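Local coordinates for Ketoacyl_synth_N domain-containing protein (Photorhabdus luminescens subsp. laumondii, PDB 6SMO) that belongs to the beta-ketoacyl synthase family, probably takes part in building 3-oxoacyl chains, and binds a pentaketo-dodecanal chain, at residues T8-I13 and L324-L329; A12-G17 and G318-V323; I98-C103 and A222-L227. All coordinates share one frame; numbering follows the deposited sequence.

Contact 1 of 3, residues T8-I13 and L324-L329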
loop_
_atom_site.group_PDB
_atom_site.type_symbol
_atom_site.label_atom_id
_atom_site.label_comp_id
_atom_site.label_asym_id
_atom_site.label_seq_id
_atom_site.Cartn_x
_atom_site.Cartn_y
_atom_site.Cartn_z
ATOM N N THR C 8 -16.460 -1.894 18.884
ATOM C CA THR C 8 -16.663 -1.044 20.091
ATOM C C THR C 8 -17.009 0.399 19.697
ATOM O O THR C 8 -17.683 1.070 20.504
ATOM C CB THR C 8 -15.438 -1.096 21.012
ATOM O OG1 THR C 8 -14.266 -0.884 20.223
ATOM C CG2 THR C 8 -15.329 -2.408 21.757
ATOM N N GLY C 9 -16.569 0.861 18.522
ATOM C CA GLY C 9 -16.835 2.225 18.023
ATOM C C GLY C 9 -16.902 2.273 16.506
ATOM O O GLY C 9 -16.203 1.469 15.858
ATOM N N VAL C 10 -17.717 3.184 15.963
ATOM C CA VAL C 10 -17.900 3.394 14.496
ATOM C C VAL C 10 -17.985 4.899 14.212
ATOM O O VAL C 10 -18.578 5.627 15.032
ATOM C CB VAL C 10 -19.140 2.652 13.959
ATOM C CG1 VAL C 10 -18.942 1.145 13.966
ATOM C CG2 VAL C 10 -20.411 3.029 14.707
ATOM N N GLY C 11 -17.402 5.328 13.090
ATOM C CA GLY C 11 -17.461 6.709 12.576
ATOM C C GLY C 11 -17.472 6.717 11.059
ATOM O O GLY C 11 -16.750 5.895 10.461
ATOM N N ALA C 12 -18.327 7.542 10.452
ATOM C CA ALA C 12 -18.437 7.672 8.983
ATOM C C ALA C 12 -18.901 9.082 8.628
ATOM O O ALA C 12 -19.519 9.697 9.461
ATOM C CB ALA C 12 -19.443 6.685 8.487
ATOM N N ILE C 13 -18.585 9.564 7.430
ATOM C CA ILE C 13 -19.086 10.881 6.934
ATOM C C ILE C 13 -19.604 10.646 5.517
ATOM O O ILE C 13 -19.005 9.882 4.810
ATOM C CB ILE C 13 -18.023 11.987 7.004
ATOM C CG1 ILE C 13 -16.777 11.650 6.189
ATOM C CG2 ILE C 13 -17.663 12.299 8.436
ATOM C CD1 ILE C 13 -15.846 12.811 6.032
ATOM N N LEU C 324 -23.170 0.921 9.625
ATOM C CA LEU C 324 -24.644 0.957 9.846
ATOM C C LEU C 324 -25.096 -0.328 10.553
ATOM O O LEU C 324 -25.848 -0.219 11.540
ATOM C CB LEU C 324 -25.363 1.130 8.502
ATOM C CG LEU C 324 -25.762 2.560 8.133
ATOM C CD1 LEU C 324 -24.595 3.525 8.273
ATOM C CD2 LEU C 324 -26.322 2.610 6.719
ATOM N N ALA C 325 -24.651 -1.492 10.063
ATOM C CA ALA C 325 -25.024 -2.835 10.575
ATOM C C ALA C 325 -24.644 -2.961 12.056
ATOM O O ALA C 325 -25.426 -3.570 12.812
ATOM C CB ALA C 325 -24.365 -3.909 9.745
ATOM N N SER C 326 -23.490 -2.409 12.446
ATOM C CA SER C 326 -22.981 -2.379 13.844
ATOM C C SER C 326 -23.907 -1.528 14.725
ATOM O O SER C 326 -24.152 -1.932 15.879
ATOM C CB SER C 326 -21.561 -1.876 13.897
ATOM O OG SER C 326 -20.687 -2.749 13.196
ATOM N N SER C 327 -24.395 -0.400 14.198
ATOM C CA SER C 327 -25.318 0.539 14.892
ATOM C C SER C 327 -26.692 -0.117 15.088
ATOM O O SER C 327 -27.279 0.068 16.171
ATOM C CB SER C 327 -25.437 1.846 14.145
ATOM O OG SER C 327 -24.180 2.501 14.066
ATOM N N PHE C 328 -27.179 -0.850 14.079
ATOM C CA PHE C 328 -28.484 -1.566 14.097
ATOM C C PHE C 328 -28.472 -2.649 15.184
ATOM O O PHE C 328 -29.464 -2.748 15.933
ATOM C CB PHE C 328 -28.808 -2.166 12.724
ATOM C CG PHE C 328 -29.490 -1.223 11.762
ATOM C CD1 PHE C 328 -30.772 -0.758 12.017
ATOM C CD2 PHE C 328 -28.861 -0.813 10.595
ATOM C CE1 PHE C 328 -31.403 0.106 11.134
ATOM C CE2 PHE C 328 -29.494 0.050 9.712
ATOM C CZ PHE C 328 -30.764 0.507 9.983
ATOM N N LEU C 329 -27.384 -3.424 15.272
ATOM C CA LEU C 329 -27.251 -4.596 16.185
ATOM C C LEU C 329 -26.983 -4.143 17.627
ATOM O O LEU C 329 -27.127 -4.989 18.533
ATOM C CB LEU C 329 -26.123 -5.506 15.686
ATOM C CG LEU C 329 -26.427 -6.302 14.417
ATOM C CD1 LEU C 329 -25.153 -6.881 13.820
ATOM C CD2 LEU C 329 -27.434 -7.409 14.691
#
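No ring, amide or carboxylate has a face or an edge in the meeting of V10 with S326 and S327; only a branched aliphatic side chain and two small serines touch. The one aromatic ring of the two segments, F328, is turned to helix 20-31, where it makes a cation-pi contact with K24. V10 lies on strand 5-13 and directs its CB at the helix, its CA 7.7 Å from the CA of S326. Its two methyls divide the work. CG1, anti to the carbonyl carbon (chi1 -70°), rests against the methylene of S326, with V10 CG1 4.0 Å from S326 CB. CG2 lies alongside the hydroxyl of the next helical residue, V10 CG2 being 3.9 Å from S327 OG. Branching at CB suits V10 to this place, because one short side chain supplies two contact points on neighbouring helix residues without flexible reach.

Serine suits the helix side for its small size, which lets the helix lie close to the sheet. Both serine hydroxyls stand beside their own backbone N and bond back to a carbonyl one turn earlier, S326 OG to O of S322 and S327 OG to O of V323. The helix that carries them is flanked by strand 5-13, by helix 20-31, on which L324 and S327 pack, and by strand 351-356, against which A325 lies. This is consistent with a helix of the central layer of the layered alpha-beta thiolase fold. Across the contact there is thus no hydrogen bond: the buried hydroxyl groups are satisfied within their own helix, and what meets the strand is van der Waals packing, with the serines serving as small residues rather than as polar partners.

Contact 2 of 3, residues A12-G17 and G318-V323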
loop_
_atom_site.group_PDB
_atom_site.type_symbol
_atom_site.label_atom_id
_atom_site.label_comp_id
_atom_site.label_asym_id
_atom_site.label_seq_id
_atom_site.Cartn_x
_atom_site.Cartn_y
_atom_site.Cartn_z
ATOM N N ALA C 12 -18.327 7.542 10.452
ATOM C CA ALA C 12 -18.437 7.672 8.983
ATOM C C ALA C 12 -18.901 9.082 8.628
ATOM O O ALA C 12 -19.519 9.697 9.461
ATOM C CB ALA C 12 -19.443 6.685 8.487
ATOM N N ILE C 13 -18.585 9.564 7.430
ATOM C CA ILE C 13 -19.086 10.881 6.934
ATOM C C ILE C 13 -19.604 10.646 5.517
ATOM O O ILE C 13 -19.005 9.882 4.810
ATOM C CB ILE C 13 -18.023 11.987 7.004
ATOM C CG1 ILE C 13 -16.777 11.650 6.189
ATOM C CG2 ILE C 13 -17.663 12.299 8.436
ATOM C CD1 ILE C 13 -15.846 12.811 6.032
ATOM N N HIS C 14 -20.697 11.286 5.128
ATOM C CA HIS C 14 -21.279 11.008 3.792
ATOM C C HIS C 14 -22.108 12.209 3.341
ATOM O O HIS C 14 -22.402 13.037 4.173
ATOM C CB HIS C 14 -22.113 9.738 3.934
ATOM C CG HIS C 14 -22.656 9.156 2.680
ATOM N ND1 HIS C 14 -23.981 9.178 2.385
ATOM C CD2 HIS C 14 -22.074 8.502 1.671
ATOM C CE1 HIS C 14 -24.192 8.592 1.241
ATOM N NE2 HIS C 14 -23.049 8.166 0.795
ATOM N N PRO C 15 -22.485 12.337 2.057
ATOM C CA PRO C 15 -23.336 13.418 1.600
ATOM C C PRO C 15 -24.652 13.431 2.382
ATOM O O PRO C 15 -25.208 14.458 2.542
ATOM C CB PRO C 15 -23.634 12.967 0.174
ATOM C CG PRO C 15 -22.364 12.354 -0.261
ATOM C CD PRO C 15 -21.972 11.550 0.948
ATOM N N ASP C 16 -25.165 12.260 2.722
ATOM C CA ASP C 16 -26.370 12.117 3.571
ATOM C C ASP C 16 -26.074 12.504 5.027
ATOM O O ASP C 16 -27.016 12.803 5.726
ATOM C CB ASP C 16 -27.045 10.766 3.353
ATOM C CG ASP C 16 -27.769 10.630 2.026
ATOM O OD1 ASP C 16 -27.829 11.598 1.286
ATOM O OD2 ASP C 16 -28.273 9.548 1.753
ATOM N N GLY C 17 -24.855 12.354 5.530
ATOM C CA GLY C 17 -24.641 12.790 6.920
ATOM C C GLY C 17 -23.186 12.962 7.302
ATOM O O GLY C 17 -22.367 12.229 6.810
ATOM N N GLY C 318 -19.656 -1.151 1.375
ATOM C CA GLY C 318 -19.429 -2.398 2.130
ATOM C C GLY C 318 -18.928 -2.111 3.536
ATOM O O GLY C 318 -19.363 -2.814 4.469
ATOM N N VAL C 319 -18.046 -1.115 3.682
ATOM C CA VAL C 319 -17.497 -0.651 4.993
ATOM C C VAL C 319 -18.565 0.195 5.699
ATOM O O VAL C 319 -18.833 -0.075 6.885
ATOM C CB VAL C 319 -16.178 0.130 4.817
ATOM C CG1 VAL C 319 -15.662 0.681 6.139
ATOM C CG2 VAL C 319 -15.108 -0.713 4.141
ATOM N N ILE C 320 -19.160 1.151 4.981
ATOM C CA ILE C 320 -20.223 2.043 5.534
ATOM C C ILE C 320 -21.436 1.187 5.899
ATOM O O ILE C 320 -22.112 1.519 6.869
ATOM C CB ILE C 320 -20.561 3.198 4.570
ATOM C CG1 ILE C 320 -21.519 4.204 5.208
ATOM C CG2 ILE C 320 -21.087 2.682 3.243
ATOM C CD1 ILE C 320 -21.397 5.596 4.656
ATOM N N ASP C 321 -21.670 0.116 5.142
ATOM C CA ASP C 321 -22.749 -0.876 5.409
ATOM C C ASP C 321 -22.482 -1.553 6.760
ATOM O O ASP C 321 -23.442 -1.696 7.544
ATOM C CB ASP C 321 -22.857 -1.906 4.281
ATOM C CG ASP C 321 -23.236 -1.315 2.932
ATOM O OD1 ASP C 321 -22.685 -0.253 2.579
ATOM O OD2 ASP C 321 -24.081 -1.923 2.244
ATOM N N SER C 322 -21.228 -1.946 7.013
ATOM C CA SER C 322 -20.761 -2.589 8.273
ATOM C C SER C 322 -20.856 -1.602 9.444
ATOM O O SER C 322 -21.114 -2.058 10.575
ATOM C CB SER C 322 -19.357 -3.125 8.127
ATOM O OG SER C 322 -19.292 -4.117 7.114
ATOM N N VAL C 323 -20.642 -0.307 9.179
ATOM C CA VAL C 323 -20.780 0.800 10.175
ATOM C C VAL C 323 -22.252 0.895 10.598
ATOM O O VAL C 323 -22.511 0.936 11.819
ATOM C CB VAL C 323 -20.247 2.133 9.610
ATOM C CG1 VAL C 323 -20.810 3.346 10.342
ATOM C CG2 VAL C 323 -18.727 2.166 9.615
#
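I320 reaches both A12 and H14 because its chain is stretched out, CG1 anti to the backbone N (chi1 -173°) and CD1 carried further outward by a nearly extended second torsion (chi2 153°). The imidazole of H14 is likewise swung anti to its own backbone N (chi1 -172°), which brings the CD2 side of the ring to the isoleucine. The methyl at the end of I320 therefore touches two residues. I320 CD1 is 4.4 Å from A12 CB. It approaches the ring obliquely, I320 CD1 lying 4.2 Å from H14 CD2. One turn further along the helix V323 adds a second apolar contact, its CG1 4.1 Å from A12 CB.

Alanine suits the end of the strand, since its single methyl lets the helix come near, with the CA atoms of A12 and I320 6.8 Å apart. H14 is placed by its surroundings: P15 CD lies above one face of the ring, displaced toward its rim, and D16 CB sits at the edge in the ring plane, while NE2 bonds to O of L310. After the strand the chain turns back, and H14 N donates to G17 O over 2.6 Å; within this turn D16 forms a salt bridge with R47.

G318 occupies the N-cap position with a positive phi, where a side chain would be jammed against the preceding carbonyl oxygen. Its own O takes two donors from the first turn, S322 N and the hydroxyl of S322, with S322 OG 2.9 Å from G318 O. The contact therefore joins the end of strand 5-13 to the start of helix 319-329. Carbon atoms alone meet across it, the imidazole contributing its CD2, while its NE2 bonds outside and the helix start finds partners within its own segment.

Contact 3 of 3, residues I98-C103 and A222-L227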
loop_
_atom_site.group_PDB
_atom_site.type_symbol
_atom_site.label_atom_id
_atom_site.label_comp_id
_atom_site.label_asym_id
_atom_site.label_seq_id
_atom_site.Cartn_x
_atom_site.Cartn_y
_atom_site.Cartn_z
ATOM N N ILE C 98 -3.588 -0.066 12.037
ATOM C CA ILE C 98 -4.503 0.725 11.158
ATOM C C ILE C 98 -4.630 0.002 9.813
ATOM O O ILE C 98 -3.609 -0.100 9.109
ATOM C CB ILE C 98 -3.982 2.166 10.972
ATOM C CG1 ILE C 98 -3.721 2.868 12.308
ATOM C CG2 ILE C 98 -4.930 2.972 10.095
ATOM C CD1 ILE C 98 -2.692 3.968 12.225
ATOM N N TYR C 99 -5.835 -0.468 9.471
ATOM C CA TYR C 99 -6.154 -1.132 8.179
ATOM C C TYR C 99 -7.033 -0.207 7.332
ATOM O O TYR C 99 -8.091 0.237 7.816
ATOM C CB TYR C 99 -6.801 -2.499 8.415
ATOM C CG TYR C 99 -5.812 -3.635 8.452
ATOM C CD1 TYR C 99 -4.938 -3.784 9.518
ATOM C CD2 TYR C 99 -5.728 -4.547 7.413
ATOM C CE1 TYR C 99 -4.018 -4.819 9.558
ATOM C CE2 TYR C 99 -4.813 -5.587 7.437
ATOM C CZ TYR C 99 -3.953 -5.724 8.513
ATOM O OH TYR C 99 -3.050 -6.745 8.547
ATOM N N VAL C 100 -6.576 0.098 6.115
ATOM C CA VAL C 100 -7.272 1.066 5.216
ATOM C C VAL C 100 -7.556 0.439 3.849
ATOM O O VAL C 100 -6.812 -0.438 3.436
ATOM C CB VAL C 100 -6.426 2.346 5.051
ATOM C CG1 VAL C 100 -7.172 3.491 4.394
ATOM C CG2 VAL C 100 -5.818 2.805 6.360
ATOM N N GLY C 101 -8.655 0.867 3.229
ATOM C CA GLY C 101 -9.066 0.520 1.856
ATOM C C GLY C 101 -9.217 1.775 1.014
ATOM O O GLY C 101 -10.037 2.635 1.389
ATOM N N ASN C 102 -8.440 1.896 -0.065
ATOM C CA ASN C 102 -8.454 3.075 -0.972
ATOM C C ASN C 102 -7.971 2.651 -2.362
ATOM O O ASN C 102 -6.886 2.045 -2.446
ATOM C CB ASN C 102 -7.608 4.224 -0.421
ATOM C CG ASN C 102 -7.620 5.439 -1.322
ATOM O OD1 ASN C 102 -6.597 5.797 -1.900
ATOM N ND2 ASN C 102 -8.776 6.066 -1.466
ATOM N N CYS C 103 -8.741 2.988 -3.403
ATOM C CA CYS C 103 -8.551 2.525 -4.804
ATOM C C CYS C 103 -7.962 3.643 -5.679
ATOM O O CYS C 103 -6.965 3.371 -6.377
ATOM C CB CYS C 103 -9.872 2.039 -5.390
ATOM S SG CYS C 103 -10.627 0.693 -4.441
ATOM N N ALA C 222 -15.896 8.657 3.859
ATOM C CA ALA C 222 -15.107 7.676 4.639
ATOM C C ALA C 222 -15.999 6.966 5.662
ATOM O O ALA C 222 -17.038 7.535 6.055
ATOM C CB ALA C 222 -13.949 8.372 5.310
ATOM N N ALA C 223 -15.591 5.760 6.063
ATOM C CA ALA C 223 -16.251 4.912 7.081
ATOM C C ALA C 223 -15.183 4.058 7.771
ATOM O O ALA C 223 -14.397 3.412 7.051
ATOM C CB ALA C 223 -17.311 4.059 6.428
ATOM N N PHE C 224 -15.143 4.079 9.106
ATOM C CA PHE C 224 -14.148 3.352 9.938
ATOM C C PHE C 224 -14.844 2.686 11.130
ATOM O O PHE C 224 -15.856 3.222 11.629
ATOM C CB PHE C 224 -13.034 4.296 10.396
ATOM C CG PHE C 224 -11.890 4.428 9.421
ATOM C CD1 PHE C 224 -11.949 5.333 8.372
ATOM C CD2 PHE C 224 -10.758 3.638 9.549
ATOM C CE1 PHE C 224 -10.898 5.447 7.476
ATOM C CE2 PHE C 224 -9.707 3.755 8.651
ATOM C CZ PHE C 224 -9.779 4.658 7.616
ATOM N N LEU C 225 -14.301 1.541 11.556
ATOM C CA LEU C 225 -14.742 0.764 12.744
ATOM C C LEU C 225 -13.551 0.597 13.693
ATOM O O LEU C 225 -12.412 0.486 13.195
ATOM C CB LEU C 225 -15.270 -0.602 12.292
ATOM C CG LEU C 225 -16.486 -0.578 11.367
ATOM C CD1 LEU C 225 -16.066 -0.554 9.904
ATOM C CD2 LEU C 225 -17.391 -1.772 11.632
ATOM N N VAL C 226 -13.809 0.589 15.004
ATOM C CA VAL C 226 -12.813 0.240 16.059
ATOM C C VAL C 226 -13.028 -1.229 16.440
ATOM O O VAL C 226 -13.812 -1.493 17.373
ATOM C CB VAL C 226 -12.915 1.171 17.283
ATOM C CG1 VAL C 226 -11.884 0.826 18.349
ATOM C CG2 VAL C 226 -12.797 2.634 16.892
ATOM N N LEU C 227 -12.378 -2.143 15.714
ATOM C CA LEU C 227 -12.308 -3.590 16.052
ATOM C C LEU C 227 -11.290 -3.774 17.182
ATOM O O LEU C 227 -10.215 -3.146 17.110
ATOM C CB LEU C 227 -11.904 -4.394 14.809
ATOM C CG LEU C 227 -13.056 -4.987 13.998
ATOM C CD1 LEU C 227 -14.076 -3.923 13.620
ATOM C CD2 LEU C 227 -12.529 -5.690 12.755
#
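Apolar packing brings V100 and F224 together: V100 CG1 stands 4.3 Å from F224 CZ, oblique to the ring. The CB of F224 starts out neither toward nor away from the other strand, but the long, flat side chain brings its far end nearer. The ring also packs on L138 of helix 137-146 and on A76 and V77 of helix 68-84, so an aromatic suits this layer between strands and helices. V100, with its compact branched side chain, lies against L138 too.

A van der Waals contact with the main chain comes next, F224 CE2 lying 4.0 Å from Y99 O. Strands 96-101 and 218-229 are not direct partners in the sheet: strand 180-187 runs between them, parallel to the first and antiparallel to the second, and the phenyl ring reaches over it. This ordering belongs to the thiolase-fold sheet of ketoacyl synthases.

Hydrogen bonds all go to other partners. Backbone groups of Y99 pair with L182, those of V100 with K153 and F155, and those of F224 with G11, while the hydroxyl of Y99 bonds to Q151.

Overall arrangement
All three contacts are buried in the core. Contacts 1 and 2 hold the same two elements, strand 5-13 and helix 319-329, at successive points, and they meet where V10 CB lies 4.0 Å from V323 CG1. Contact 3 lies within one sheet, joining strands 96-101 and 218-229, and touches the other two through the backbone pairing of strand 218-229 with strand 5-13. One side of strand 218-229 serves contact 3 through F224, whereas A223 and L225 meet helix 319-329. The chemistry varies accordingly: valine on serines in contact 1, aliphatic carbon with an imidazole in contact 2, an aromatic ring in contact 3.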